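Local coordinates for probable zinc protease PqqL (PDB 6OFT), which probably cleaves peptides in the periplasm as a zinc-dependent M16-family metalloendopeptidase, of which this chain is the N-terminal half, at residues D30-W35 with Q108-V113; Y20-H25 with A214-N219; E341-D346 with K461-Y466. All coordinates share one frame; numbering follows the deposited sequence.

Contact 1: D30-W35 with Q108-V113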
ATOM      1  N   ASP A  30       6.135  10.107 -25.316  1.00 22.75           N
ATOM      2  CA  ASP A  30       5.268   9.272 -26.155  1.00 22.29           C
ATOM      3  C   ASP A  30       4.872   7.949 -25.508  1.00 25.88           C
ATOM      4  O   ASP A  30       4.573   6.986 -26.213  1.00 25.51           O
ATOM      5  CB  ASP A  30       5.883   9.043 -27.553  1.00 24.41           C
ATOM      6  CG  ASP A  30       6.236  10.318 -28.267  1.00 31.98           C
ATOM      7  OD1 ASP A  30       5.384  11.240 -28.290  1.00 30.56           O
ATOM      8  OD2 ASP A  30       7.365  10.400 -28.808  1.00 38.79           O
ATOM      9  N   GLN A  31       4.826   7.922 -24.170  1.00 22.27           N
ATOM     10  CA  GLN A  31       4.406   6.763 -23.411  1.00 21.91           C
ATOM     11  C   GLN A  31       3.157   7.126 -22.618  1.00 25.15           C
ATOM     12  O   GLN A  31       3.020   8.261 -22.177  1.00 24.00           O
ATOM     13  CB  GLN A  31       5.521   6.250 -22.479  1.00 23.29           C
ATOM     14  CG  GLN A  31       5.268   4.814 -21.947  1.00 29.74           C
ATOM     15  CD  GLN A  31       5.480   3.706 -22.964  1.00 33.60           C
ATOM     16  OE1 GLN A  31       6.031   3.903 -24.047  1.00 26.07           O
ATOM     17  NE2 GLN A  31       5.065   2.497 -22.626  1.00 26.28           N
ATOM     18  N   VAL A  32       2.238   6.158 -22.469  1.00 22.81           N
ATOM     19  CA  VAL A  32       1.003   6.307 -21.705  1.00 22.91           C
ATOM     20  C   VAL A  32       0.701   5.023 -20.927  1.00 26.75           C
ATOM     21  O   VAL A  32       0.968   3.927 -21.407  1.00 25.91           O
ATOM     22  CB  VAL A  32      -0.195   6.738 -22.609  1.00 26.26           C
ATOM     23  CG1 VAL A  32      -0.610   5.623 -23.575  1.00 25.45           C
ATOM     24  CG2 VAL A  32      -1.386   7.206 -21.774  1.00 25.90           C
ATOM     25  N   ASN A  33       0.151   5.181 -19.724  1.00 23.92           N
ATOM     26  CA  ASN A  33      -0.346   4.110 -18.887  1.00 22.87           C
ATOM     27  C   ASN A  33      -1.851   4.209 -18.948  1.00 24.81           C
ATOM     28  O   ASN A  33      -2.416   5.310 -18.845  1.00 22.80           O
ATOM     29  CB  ASN A  33       0.137   4.248 -17.447  1.00 21.45           C
ATOM     30  CG  ASN A  33       1.518   3.716 -17.210  1.00 34.95           C
ATOM     31  OD1 ASN A  33       2.149   3.114 -18.085  1.00 25.48           O
ATOM     32  ND2 ASN A  33       2.031   3.958 -16.020  1.00 26.28           N
ATOM     33  N   LEU A  34      -2.491   3.073 -19.214  1.00 21.14           N
ATOM     34  CA  LEU A  34      -3.946   2.953 -19.265  1.00 21.61           C
ATOM     35  C   LEU A  34      -4.285   1.888 -18.246  1.00 23.85           C
ATOM     36  O   LEU A  34      -3.854   0.739 -18.395  1.00 22.12           O
ATOM     37  CB  LEU A  34      -4.451   2.560 -20.671  1.00 22.00           C
ATOM     38  CG  LEU A  34      -4.061   3.456 -21.857  1.00 26.65           C
ATOM     39  CD1 LEU A  34      -4.545   2.847 -23.157  1.00 26.74           C
ATOM     40  CD2 LEU A  34      -4.625   4.888 -21.713  1.00 28.64           C
ATOM     41  N   TRP A  35      -4.929   2.297 -17.139  1.00 19.19           N
ATOM     42  CA  TRP A  35      -5.284   1.384 -16.061  1.00 19.12           C
ATOM     43  C   TRP A  35      -6.775   1.401 -15.828  1.00 23.41           C
ATOM     44  O   TRP A  35      -7.356   2.479 -15.656  1.00 22.27           O
ATOM     45  CB  TRP A  35      -4.604   1.772 -14.720  1.00 18.54           C
ATOM     46  CG  TRP A  35      -3.116   1.572 -14.584  1.00 19.92           C
ATOM     47  CD1 TRP A  35      -2.195   1.398 -15.585  1.00 22.88           C
ATOM     48  CD2 TRP A  35      -2.371   1.645 -13.362  1.00 19.81           C
ATOM     49  NE1 TRP A  35      -0.930   1.290 -15.050  1.00 22.26           N
ATOM     50  CE2 TRP A  35      -1.007   1.448 -13.687  1.00 23.71           C
ATOM     51  CE3 TRP A  35      -2.726   1.867 -12.016  1.00 20.97           C
ATOM     52  CZ2 TRP A  35       0.008   1.500 -12.719  1.00 23.18           C
ATOM     53  CZ3 TRP A  35      -1.723   1.869 -11.050  1.00 22.42           C
ATOM     54  CH2 TRP A  35      -0.378   1.674 -11.402  1.00 23.38           C
ATOM     55  N   GLN A 108      -3.981   3.548 -33.952  1.00 23.61           N
ATOM     56  CA  GLN A 108      -4.826   2.355 -34.126  1.00 23.64           C
ATOM     57  C   GLN A 108      -4.609   1.356 -32.978  1.00 27.58           C
ATOM     58  O   GLN A 108      -5.560   0.694 -32.558  1.00 26.36           O
ATOM     59  CB  GLN A 108      -4.618   1.699 -35.514  1.00 25.43           C
ATOM     60  CG  GLN A 108      -5.243   2.475 -36.686  1.00 47.93           C
ATOM     61  CD  GLN A 108      -4.649   3.857 -36.931  1.00 71.66           C
ATOM     62  OE1 GLN A 108      -3.439   4.022 -37.159  1.00 67.96           O
ATOM     63  NE2 GLN A 108      -5.496   4.886 -36.874  1.00 58.61           N
ATOM     64  N   ASN A 109      -3.368   1.293 -32.439  1.00 24.62           N
ATOM     65  CA  ASN A 109      -3.015   0.428 -31.309  1.00 23.27           C
ATOM     66  C   ASN A 109      -3.651   0.945 -30.027  1.00 25.69           C
ATOM     67  O   ASN A 109      -4.145   0.145 -29.237  1.00 23.94           O
ATOM     68  CB  ASN A 109      -1.510   0.321 -31.167  1.00 21.62           C
ATOM     69  CG  ASN A 109      -0.882  -0.547 -32.224  1.00 31.97           C
ATOM     70  OD1 ASN A 109      -1.558  -1.226 -32.994  1.00 22.63           O
ATOM     71  ND2 ASN A 109       0.426  -0.559 -32.276  1.00 23.88           N
ATOM     72  N   LEU A 110      -3.687   2.287 -29.842  1.00 22.63           N
ATOM     73  CA  LEU A 110      -4.345   2.903 -28.685  1.00 22.30           C
ATOM     74  C   LEU A 110      -5.813   2.503 -28.675  1.00 25.36           C
ATOM     75  O   LEU A 110      -6.335   2.108 -27.630  1.00 24.91           O
ATOM     76  CB  LEU A 110      -4.250   4.437 -28.739  1.00 22.90           C
ATOM     77  CG  LEU A 110      -3.005   5.112 -28.205  1.00 27.94           C
ATOM     78  CD1 LEU A 110      -3.121   6.620 -28.382  1.00 28.56           C
ATOM     79  CD2 LEU A 110      -2.776   4.788 -26.716  1.00 29.97           C
ATOM     80  N   GLN A 111      -6.462   2.578 -29.858  1.00 22.46           N
ATOM     81  CA  GLN A 111      -7.863   2.230 -30.093  1.00 22.10           C
ATOM     82  C   GLN A 111      -8.141   0.745 -29.829  1.00 25.23           C
ATOM     83  O   GLN A 111      -9.137   0.401 -29.183  1.00 24.15           O
ATOM     84  CB  GLN A 111      -8.278   2.662 -31.515  1.00 24.42           C
ATOM     85  CG  GLN A 111      -9.716   2.318 -31.931  1.00 35.11           C
ATOM     86  CD  GLN A 111     -10.775   2.641 -30.891  1.00 50.52           C
ATOM     87  OE1 GLN A 111     -10.845   3.757 -30.330  1.00 40.26           O
ATOM     88  NE2 GLN A 111     -11.626   1.648 -30.624  1.00 37.14           N
ATOM     89  N   GLN A 112      -7.248  -0.130 -30.322  1.00 21.59           N
ATOM     90  CA  GLN A 112      -7.336  -1.549 -30.123  1.00 21.21           C
ATOM     91  C   GLN A 112      -7.275  -1.888 -28.624  1.00 24.71           C
ATOM     92  O   GLN A 112      -8.094  -2.680 -28.158  1.00 23.79           O
ATOM     93  CB  GLN A 112      -6.223  -2.259 -30.920  1.00 22.96           C
ATOM     94  CG  GLN A 112      -6.196  -3.764 -30.734  1.00 32.91           C
ATOM     95  CD  GLN A 112      -7.407  -4.452 -31.305  1.00 47.98           C
ATOM     96  OE1 GLN A 112      -7.368  -4.974 -32.415  1.00 40.11           O
ATOM     97  NE2 GLN A 112      -8.499  -4.492 -30.542  1.00 39.59           N
ATOM     98  N   VAL A 113      -6.333  -1.254 -27.862  1.00 21.25           N
ATOM     99  CA  VAL A 113      -6.182  -1.470 -26.412  1.00 21.17           C
ATOM    100  C   VAL A 113      -7.483  -1.035 -25.682  1.00 23.67           C
ATOM    101  O   VAL A 113      -7.979  -1.756 -24.811  1.00 23.39           O
ATOM    102  CB  VAL A 113      -4.889  -0.780 -25.849  1.00 24.76           C
ATOM    103  CG1 VAL A 113      -4.887  -0.732 -24.329  1.00 24.52           C
ATOM    104  CG2 VAL A 113      -3.623  -1.478 -26.347  1.00 24.12           C
TER
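Val32 and Leu34 of the strand mesh with Leu110 and Val113 of the helix, four aliphatic side chains in a zigzag. From the start of the strand, Val32 CG1 meets Leu110 CD2 at 3.9 Å, the same leucine methyl leans more loosely toward Leu34 CD1 at 4.4 Å, and Leu34 CD1 then pushes on to Val113 CG1 at 3.8 Å. Each leucine tip thus fits the notch between two residues opposite: Leu110 CD2 between Val32 and Leu34, Leu34 CD1 between Leu110 and Val113. With CG anti to its carbonyl carbon (chi1 -56°) and a nearly straight second torsion, Leu34 stands well out from the strand, which lets its end methyl span most of the gap. Leu110 comes in from the flank of the helix and only its far end bends inward. The two segments run almost the same way, 13° apart, with axes 11.3 Å from each other, so the pairs follow in order along both. Nothing polar passes between them. Around this seam, strand 31-38 lies between strands 199-205 and 96-103; Phe201 and Val203 close on Leu34 from one neighbour, while Leu102 from the other touches both Leu34 and Val113. On the opposite face of the sheet, Asn33 and Trp35 pack against helix 378-391.

Contact 2: Y20-H25 with A214-N219; sequences YMIYPH and ALIKDN. With PO4 (phosphate ion), chain D.
Helix 209-220 lies on one face of the six-stranded sheet of the first M16 domain, and here Ile216 drops from it onto Tyr20 and Ile22 of strand 19-24. Ile216 CD1 meets Ile22 CD1 tip to tip at 3.7 Å, and the same methyl lies 3.8 Å from Tyr20 CB. The other branch, Ile216 CG2, comes obliquely to the tyrosine ring, 4.0 Å from Tyr20 CD2. With CG1 anti to its carbonyl carbon (chi1 -64°), Ile216 sends its long branch to Ile22 and Tyr20 CB together and leaves CG2 for the tyrosine ring. Near the helix end, Asn219 ND2 folds back to a lone pair of Leu215 O, 2.8 Å away in the carbonyl plane.

At the far end of the strand sits a phosphate, probably from the crystallisation liquor. His25 ND1 donates to its O1 in the plane of the imidazole, 2.6 Å long with 152° at the hydrogen; since NE2 binds Arg376 O, the ring is probably charged. Gln373 and Arg376 also grip the ion. Tyr23 CE2 lies 3.6 Å from phosphate O1, Pro24 CD packs on one ring face, and the hydroxyl bonds Asp6 and Arg376. Without the phenol, as with an alanine in place of Tyr23, Asp6 and Arg376 lose their shared partner and are likely to shift, and a gap would probably open beside Pro24. Met21 and Tyr23 face helix 378-391, so the strand is sandwiched between helices, a layered alpha/beta build.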
ATOM      1  N   TYR A  20     -13.266   8.779 -14.592  1.00 21.73           N
ATOM      2  CA  TYR A  20     -11.976   8.814 -15.288  1.00 20.61           C
ATOM      3  C   TYR A  20     -11.067   9.836 -14.658  1.00 24.64           C
ATOM      4  O   TYR A  20     -11.540  10.795 -14.041  1.00 24.48           O
ATOM      5  CB  TYR A  20     -12.122   9.042 -16.803  1.00 21.78           C
ATOM      6  CG  TYR A  20     -13.009  10.213 -17.178  1.00 23.39           C
ATOM      7  CD1 TYR A  20     -12.500  11.508 -17.243  1.00 24.73           C
ATOM      8  CD2 TYR A  20     -14.346  10.022 -17.505  1.00 24.43           C
ATOM      9  CE1 TYR A  20     -13.320  12.594 -17.555  1.00 24.62           C
ATOM     10  CE2 TYR A  20     -15.165  11.094 -17.851  1.00 25.91           C
ATOM     11  CZ  TYR A  20     -14.648  12.379 -17.879  1.00 27.41           C
ATOM     12  OH  TYR A  20     -15.459  13.426 -18.241  1.00 23.78           O
ATOM     13  N   MET A  21      -9.755   9.612 -14.784  1.00 21.95           N
ATOM     14  CA  MET A  21      -8.710  10.489 -14.267  1.00 21.92           C
ATOM     15  C   MET A  21      -7.636  10.526 -15.313  1.00 24.85           C
ATOM     16  O   MET A  21      -7.140   9.474 -15.728  1.00 25.64           O
ATOM     17  CB  MET A  21      -8.130   9.983 -12.937  1.00 24.62           C
ATOM     18  CG  MET A  21      -9.159   9.730 -11.870  1.00 29.90           C
ATOM     19  SD  MET A  21      -8.350   9.343 -10.322  1.00 35.15           S
ATOM     20  CE  MET A  21      -8.865  10.741  -9.362  1.00 32.48           C
ATOM     21  N   ILE A  22      -7.335  11.724 -15.801  1.00 20.91           N
ATOM     22  CA  ILE A  22      -6.321  11.947 -16.836  1.00 20.85           C
ATOM     23  C   ILE A  22      -5.249  12.890 -16.313  1.00 23.57           C
ATOM     24  O   ILE A  22      -5.555  13.969 -15.798  1.00 20.82           O
ATOM     25  CB  ILE A  22      -6.936  12.461 -18.167  1.00 23.64           C
ATOM     26  CG1 ILE A  22      -8.010  11.475 -18.715  1.00 23.04           C
ATOM     27  CG2 ILE A  22      -5.825  12.748 -19.219  1.00 24.00           C
ATOM     28  CD1 ILE A  22      -9.007  12.138 -19.608  1.00 18.55           C
ATOM     29  N   TYR A  23      -3.981  12.484 -16.470  1.00 21.21           N
ATOM     30  CA  TYR A  23      -2.861  13.290 -16.020  1.00 20.28           C
ATOM     31  C   TYR A  23      -1.779  13.309 -17.082  1.00 24.14           C
ATOM     32  O   TYR A  23      -1.289  12.238 -17.447  1.00 22.83           O
ATOM     33  CB  TYR A  23      -2.315  12.803 -14.664  1.00 20.19           C
ATOM     34  CG  TYR A  23      -1.424  13.834 -14.001  1.00 21.65           C
ATOM     35  CD1 TYR A  23      -1.964  14.858 -13.228  1.00 23.67           C
ATOM     36  CD2 TYR A  23      -0.047  13.818 -14.190  1.00 22.59           C
ATOM     37  CE1 TYR A  23      -1.156  15.845 -12.666  1.00 25.14           C
ATOM     38  CE2 TYR A  23       0.775  14.795 -13.624  1.00 24.00           C
ATOM     39  CZ  TYR A  23       0.215  15.805 -12.857  1.00 31.27           C
ATOM     40  OH  TYR A  23       1.019  16.767 -12.293  1.00 29.68           O
ATOM     41  N   PRO A  24      -1.381  14.509 -17.584  1.00 22.00           N
ATOM     42  CA  PRO A  24      -0.318  14.552 -18.607  1.00 21.21           C
ATOM     43  C   PRO A  24       1.059  14.323 -18.010  1.00 24.14           C
ATOM     44  O   PRO A  24       1.329  14.790 -16.907  1.00 24.00           O
ATOM     45  CB  PRO A  24      -0.442  15.963 -19.190  1.00 23.18           C
ATOM     46  CG  PRO A  24      -1.055  16.772 -18.086  1.00 27.11           C
ATOM     47  CD  PRO A  24      -1.871  15.870 -17.241  1.00 22.04           C
ATOM     48  N   HIS A  25       1.924  13.599 -18.732  1.00 19.82           N
ATOM     49  CA  HIS A  25       3.302  13.337 -18.317  1.00 19.78           C
ATOM     50  C   HIS A  25       4.135  12.979 -19.538  1.00 24.02           C
ATOM     51  O   HIS A  25       3.662  12.245 -20.389  1.00 22.70           O
ATOM     52  CB  HIS A  25       3.390  12.251 -17.227  1.00 20.04           C
ATOM     53  CG  HIS A  25       4.686  12.303 -16.465  1.00 23.76           C
ATOM     54  ND1 HIS A  25       5.048  13.420 -15.748  1.00 25.38           N
ATOM     55  CD2 HIS A  25       5.675  11.383 -16.360  1.00 25.59           C
ATOM     56  CE1 HIS A  25       6.222  13.150 -15.209  1.00 24.84           C
ATOM     57  NE2 HIS A  25       6.648  11.943 -15.559  1.00 25.40           N
ATOM     58  N   ALA A 214     -11.404  11.821 -25.609  1.00 24.66           N
ATOM     59  CA  ALA A 214     -12.060  11.173 -26.735  1.00 24.93           C
ATOM     60  C   ALA A 214     -11.860   9.658 -26.678  1.00 29.04           C
ATOM     61  O   ALA A 214     -12.813   8.942 -26.943  1.00 26.65           O
ATOM     62  CB  ALA A 214     -11.544  11.734 -28.054  1.00 26.21           C
ATOM     63  N   LEU A 215     -10.640   9.170 -26.305  1.00 28.11           N
ATOM     64  CA  LEU A 215     -10.343   7.725 -26.187  1.00 28.66           C
ATOM     65  C   LEU A 215     -11.332   7.068 -25.244  1.00 31.17           C
ATOM     66  O   LEU A 215     -11.911   6.048 -25.582  1.00 31.15           O
ATOM     67  CB  LEU A 215      -8.921   7.479 -25.632  1.00 29.05           C
ATOM     68  CG  LEU A 215      -7.751   7.253 -26.601  1.00 34.95           C
ATOM     69  CD1 LEU A 215      -6.486   6.934 -25.823  1.00 35.09           C
ATOM     70  CD2 LEU A 215      -8.026   6.117 -27.595  1.00 36.78           C
ATOM     71  N   ILE A 216     -11.545   7.688 -24.067  1.00 26.55           N
ATOM     72  CA  ILE A 216     -12.448   7.214 -23.018  1.00 25.29           C
ATOM     73  C   ILE A 216     -13.902   7.252 -23.466  1.00 29.87           C
ATOM     74  O   ILE A 216     -14.584   6.226 -23.391  1.00 28.82           O
ATOM     75  CB  ILE A 216     -12.199   7.978 -21.684  1.00 27.10           C
ATOM     76  CG1 ILE A 216     -10.786   7.687 -21.142  1.00 25.95           C
ATOM     77  CG2 ILE A 216     -13.294   7.689 -20.634  1.00 27.53           C
ATOM     78  CD1 ILE A 216     -10.267   8.698 -20.119  1.00 25.61           C
ATOM     79  N   LYS A 217     -14.387   8.425 -23.915  1.00 27.72           N
ATOM     80  CA  LYS A 217     -15.781   8.569 -24.342  1.00 27.51           C
ATOM     81  C   LYS A 217     -16.130   7.686 -25.550  1.00 30.69           C
ATOM     82  O   LYS A 217     -17.177   7.042 -25.538  1.00 30.61           O
ATOM     83  CB  LYS A 217     -16.154  10.042 -24.579  1.00 30.02           C
ATOM     84  CG  LYS A 217     -17.664  10.271 -24.661  1.00 35.59           C
ATOM     85  CD  LYS A 217     -18.055  11.743 -24.758  1.00 37.90           C
ATOM     86  CE  LYS A 217     -19.524  11.902 -25.070  1.00 37.77           C
ATOM     87  NZ  LYS A 217     -19.834  11.537 -26.484  1.00 39.53           N
ATOM     88  N   ASP A 218     -15.257   7.628 -26.567  1.00 26.20           N
ATOM     89  CA  ASP A 218     -15.515   6.813 -27.763  1.00 25.67           C
ATOM     90  C   ASP A 218     -15.593   5.323 -27.481  1.00 31.18           C
ATOM     91  O   ASP A 218     -16.245   4.602 -28.236  1.00 32.65           O
ATOM     92  CB  ASP A 218     -14.441   7.041 -28.835  1.00 26.49           C
ATOM     93  CG  ASP A 218     -14.463   8.397 -29.516  1.00 35.10           C
ATOM     94  OD1 ASP A 218     -13.544   8.669 -30.322  1.00 37.35           O
ATOM     95  OD2 ASP A 218     -15.389   9.195 -29.235  1.00 36.59           O
ATOM     96  N   ASN A 219     -14.926   4.853 -26.414  1.00 26.44           N
ATOM     97  CA  ASN A 219     -14.850   3.425 -26.152  1.00 26.15           C
ATOM     98  C   ASN A 219     -15.541   2.924 -24.895  1.00 30.04           C
ATOM     99  O   ASN A 219     -15.755   1.719 -24.785  1.00 30.68           O
ATOM    100  CB  ASN A 219     -13.381   3.011 -26.133  1.00 25.07           C
ATOM    101  CG  ASN A 219     -12.741   3.175 -27.484  1.00 40.33           C
ATOM    102  OD1 ASN A 219     -13.033   2.434 -28.417  1.00 40.88           O
ATOM    103  ND2 ASN A 219     -11.871   4.154 -27.627  1.00 29.01           N
TER
HETATM  104  P   PO4 D1002       4.008  16.986 -15.653  1.00 41.27           P
HETATM  105  O1  PO4 D1002       4.105  15.699 -14.811  1.00 38.42           O
HETATM  106  O2  PO4 D1002       4.446  18.224 -14.736  1.00 42.84           O
HETATM  107  O3  PO4 D1002       4.956  16.922 -16.943  1.00 40.19           O
HETATM  108  O4  PO4 D1002       2.483  17.165 -16.100  1.00 41.59           O

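Contact 3: E341-D346 with K461-Y466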
ATOM      1  N   GLU A 341      16.160   3.997  23.411  1.00 28.78           N
ATOM      2  CA  GLU A 341      15.701   5.091  22.550  1.00 28.12           C
ATOM      3  C   GLU A 341      14.240   5.466  22.810  1.00 30.16           C
ATOM      4  O   GLU A 341      13.915   6.646  22.797  1.00 29.78           O
ATOM      5  CB  GLU A 341      15.943   4.807  21.059  1.00 29.12           C
ATOM      6  CG  GLU A 341      16.045   6.102  20.255  1.00 41.98           C
ATOM      7  CD  GLU A 341      15.845   6.039  18.752  1.00 57.99           C
ATOM      8  OE1 GLU A 341      16.403   5.119  18.111  1.00 58.39           O
ATOM      9  OE2 GLU A 341      15.148   6.928  18.208  1.00 39.40           O
ATOM     10  N   LEU A 342      13.376   4.477  23.043  1.00 26.09           N
ATOM     11  CA  LEU A 342      11.955   4.721  23.312  1.00 25.69           C
ATOM     12  C   LEU A 342      11.763   5.434  24.660  1.00 28.61           C
ATOM     13  O   LEU A 342      10.961   6.357  24.745  1.00 27.33           O
ATOM     14  CB  LEU A 342      11.125   3.417  23.250  1.00 25.31           C
ATOM     15  CG  LEU A 342      10.989   2.704  21.895  1.00 28.48           C
ATOM     16  CD1 LEU A 342      10.393   1.324  22.089  1.00 28.02           C
ATOM     17  CD2 LEU A 342      10.134   3.502  20.899  1.00 28.41           C
ATOM     18  N   ALA A 343      12.526   5.029  25.689  1.00 26.01           N
ATOM     19  CA  ALA A 343      12.480   5.635  27.018  1.00 26.01           C
ATOM     20  C   ALA A 343      13.066   7.060  27.025  1.00 29.91           C
ATOM     21  O   ALA A 343      12.549   7.916  27.744  1.00 29.91           O
ATOM     22  CB  ALA A 343      13.212   4.761  28.021  1.00 27.24           C
ATOM     23  N   THR A 344      14.123   7.319  26.219  1.00 26.85           N
ATOM     24  CA  THR A 344      14.745   8.651  26.099  1.00 27.01           C
ATOM     25  C   THR A 344      13.708   9.675  25.556  1.00 31.29           C
ATOM     26  O   THR A 344      13.600  10.784  26.089  1.00 30.91           O
ATOM     27  CB  THR A 344      16.053   8.573  25.273  1.00 32.61           C
ATOM     28  OG1 THR A 344      16.947   7.668  25.922  1.00 33.51           O
ATOM     29  CG2 THR A 344      16.748   9.925  25.137  1.00 32.40           C
ATOM     30  N   ILE A 345      12.939   9.275  24.519  1.00 28.14           N
ATOM     31  CA  ILE A 345      11.876  10.091  23.902  1.00 26.53           C
ATOM     32  C   ILE A 345      10.724  10.260  24.911  1.00 29.59           C
ATOM     33  O   ILE A 345      10.129  11.342  24.981  1.00 28.56           O
ATOM     34  CB  ILE A 345      11.395   9.506  22.550  1.00 28.70           C
ATOM     35  CG1 ILE A 345      12.574   9.305  21.571  1.00 29.39           C
ATOM     36  CG2 ILE A 345      10.311  10.399  21.919  1.00 28.24           C
ATOM     37  CD1 ILE A 345      12.297   8.304  20.397  1.00 30.47           C
ATOM     38  N   ASP A 346      10.414   9.196  25.699  1.00 25.41           N
ATOM     39  CA  ASP A 346       9.368   9.275  26.734  1.00 25.19           C
ATOM     40  C   ASP A 346       9.684  10.394  27.738  1.00 30.83           C
ATOM     41  O   ASP A 346       8.795  11.149  28.128  1.00 30.61           O
ATOM     42  CB  ASP A 346       9.252   7.956  27.523  1.00 25.94           C
ATOM     43  CG  ASP A 346       8.559   6.795  26.847  1.00 28.37           C
ATOM     44  OD1 ASP A 346       7.857   7.021  25.838  1.00 30.56           O
ATOM     45  OD2 ASP A 346       8.707   5.656  27.336  1.00 31.70           O
ATOM     46  N   LYS A 461      15.118   4.833  35.009  1.00 41.29           N
ATOM     47  CA  LYS A 461      16.440   5.446  34.852  1.00 41.72           C
ATOM     48  C   LYS A 461      16.248   6.937  34.580  1.00 47.04           C
ATOM     49  O   LYS A 461      15.279   7.320  33.919  1.00 46.58           O
ATOM     50  CB  LYS A 461      17.190   4.843  33.649  1.00 43.14           C
ATOM     51  CG  LYS A 461      18.090   3.664  33.970  1.00 50.54           C
ATOM     52  CD  LYS A 461      18.961   3.327  32.771  1.00 56.74           C
ATOM     53  CE  LYS A 461      19.585   1.957  32.870  1.00 67.99           C
ATOM     54  NZ  LYS A 461      20.637   1.755  31.836  1.00 74.80           N
ATOM     55  N   LYS A 462      17.174   7.773  35.071  1.00 44.93           N
ATOM     56  CA  LYS A 462      17.169   9.206  34.805  1.00 45.02           C
ATOM     57  C   LYS A 462      18.086   9.372  33.589  1.00 48.59           C
ATOM     58  O   LYS A 462      19.282   9.635  33.740  1.00 49.49           O
ATOM     59  CB  LYS A 462      17.671  10.008  36.023  1.00 49.13           C
ATOM     60  CG  LYS A 462      16.663  10.099  37.163  1.00 67.49           C
ATOM     61  CD  LYS A 462      17.301  10.675  38.421  1.00 81.60           C
ATOM     62  CE  LYS A 462      16.411  10.536  39.634  1.00 95.76           C
ATOM     63  NZ  LYS A 462      17.014  11.165  40.840  1.00107.54           N
ATOM     64  N   LEU A 463      17.532   9.110  32.385  1.00 43.39           N
ATOM     65  CA  LEU A 463      18.262   9.174  31.116  1.00 42.83           C
ATOM     66  C   LEU A 463      18.472  10.611  30.671  1.00 47.89           C
ATOM     67  O   LEU A 463      17.624  11.470  30.940  1.00 46.85           O
ATOM     68  CB  LEU A 463      17.559   8.357  30.011  1.00 42.03           C
ATOM     69  CG  LEU A 463      17.490   6.835  30.211  1.00 45.84           C
ATOM     70  CD1 LEU A 463      16.264   6.259  29.540  1.00 44.85           C
ATOM     71  CD2 LEU A 463      18.735   6.147  29.685  1.00 47.22           C
ATOM     72  N   ALA A 464      19.613  10.870  30.002  1.00 45.70           N
ATOM     73  CA  ALA A 464      20.010  12.198  29.525  1.00 45.70           C
ATOM     74  C   ALA A 464      19.350  12.575  28.203  1.00 49.80           C
ATOM     75  O   ALA A 464      19.127  11.711  27.341  1.00 48.54           O
ATOM     76  CB  ALA A 464      21.523  12.280  29.399  1.00 47.09           C
ATOM     77  N   ALA A 465      19.043  13.883  28.052  1.00 46.65           N
ATOM     78  CA  ALA A 465      18.423  14.450  26.860  1.00 46.02           C
ATOM     79  C   ALA A 465      19.382  14.360  25.696  1.00 49.99           C
ATOM     80  O   ALA A 465      20.582  14.592  25.859  1.00 50.93           O
ATOM     81  CB  ALA A 465      18.039  15.901  27.102  1.00 46.98           C
ATOM     82  N   TYR A 466      18.866  13.979  24.532  1.00 45.07           N
ATOM     83  CA  TYR A 466      19.685  13.883  23.338  1.00 44.82           C
ATOM     84  C   TYR A 466      19.954  15.284  22.784  1.00 50.73           C
ATOM     85  O   TYR A 466      19.051  16.122  22.739  1.00 49.67           O
ATOM     86  CB  TYR A 466      19.017  12.989  22.283  1.00 44.30           C
ATOM     87  CG  TYR A 466      19.778  12.940  20.978  1.00 45.45           C
ATOM     88  CD1 TYR A 466      20.867  12.088  20.815  1.00 47.75           C
ATOM     89  CD2 TYR A 466      19.441  13.778  19.920  1.00 45.92           C
ATOM     90  CE1 TYR A 466      21.591  12.062  19.626  1.00 49.00           C
ATOM     91  CE2 TYR A 466      20.154  13.759  18.726  1.00 47.18           C
ATOM     92  CZ  TYR A 466      21.221  12.890  18.579  1.00 55.31           C
ATOM     93  OH  TYR A 466      21.907  12.876  17.393  1.00 56.46           O
TER
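Thr344 holds CG2 anti to its backbone N, with OG1 beside that N (chi1 -59°), and Leu463 carries CG anti to its carbonyl carbon (chi1 -65°); these two rotations bring the threonine's branches and the leucine's tip together between the helix and the chain after helix 448-459. The threonine branches then divide the work. Its methyl, CG2, lies against the backbone oxygen Ala464 O at 3.7 Å, a van der Waals touch, while OG1 turns back along the helix to hydrogen-bond Ala340 O one turn earlier. The leucine crosses the threonine at about a right angle. Its CD1 rests on Ala343 CB at 3.7 Å and also comes 3.9 Å from Thr344 OG1, so a single methyl presses on two consecutive helix residues. The small methyl of Ala343 leaves room for that tip, and the backbones draw close here, with Thr344 CA and Leu463 CA 6.1 Å apart.

No hydrogen bond joins the two segments, but the next helix residues hold the chain by its backbone: Gln347 OE1 binds Leu463 N, and His348 NE2 binds Leu463 O. From Leu463 to Tyr466 the backbone keeps close to polyproline II angles, and at its end the Tyr466 ring swings away toward Arg290 of helix 271-296. Elsewhere on helix 331-348, Leu342 and Ile345 pack against Trp421 of helix 414-425, and Asp346 forms a salt bridge with Arg425. This is an extended segment near the C-terminal end of this half-protein, laid over the outer side of a helix in its second M16-type domain.

In the fold
Contacts 1 and 2 belong together: their centres are 10 Å apart, contact 1 is nested along the chain inside the loop that contact 2 closes, and both set helices on the same six-stranded sheet. The two helices also meet directly, through a probable hydrogen bond from Gln111 NE2 to Asn219 OD1 and loose packing of Leu110 on Leu215. Both are buried and aliphatic where strand meets helix, though contact 2 adds an aromatic ring and, at its strand's end, a polar phosphate site. Contact 3, its centre 56 Å from contact 1's and 54 Å from contact 2's, lies across the chain's centre, only partly buried; it joins helix to irregular chain, mixing methyl packing with a backbone carbonyl.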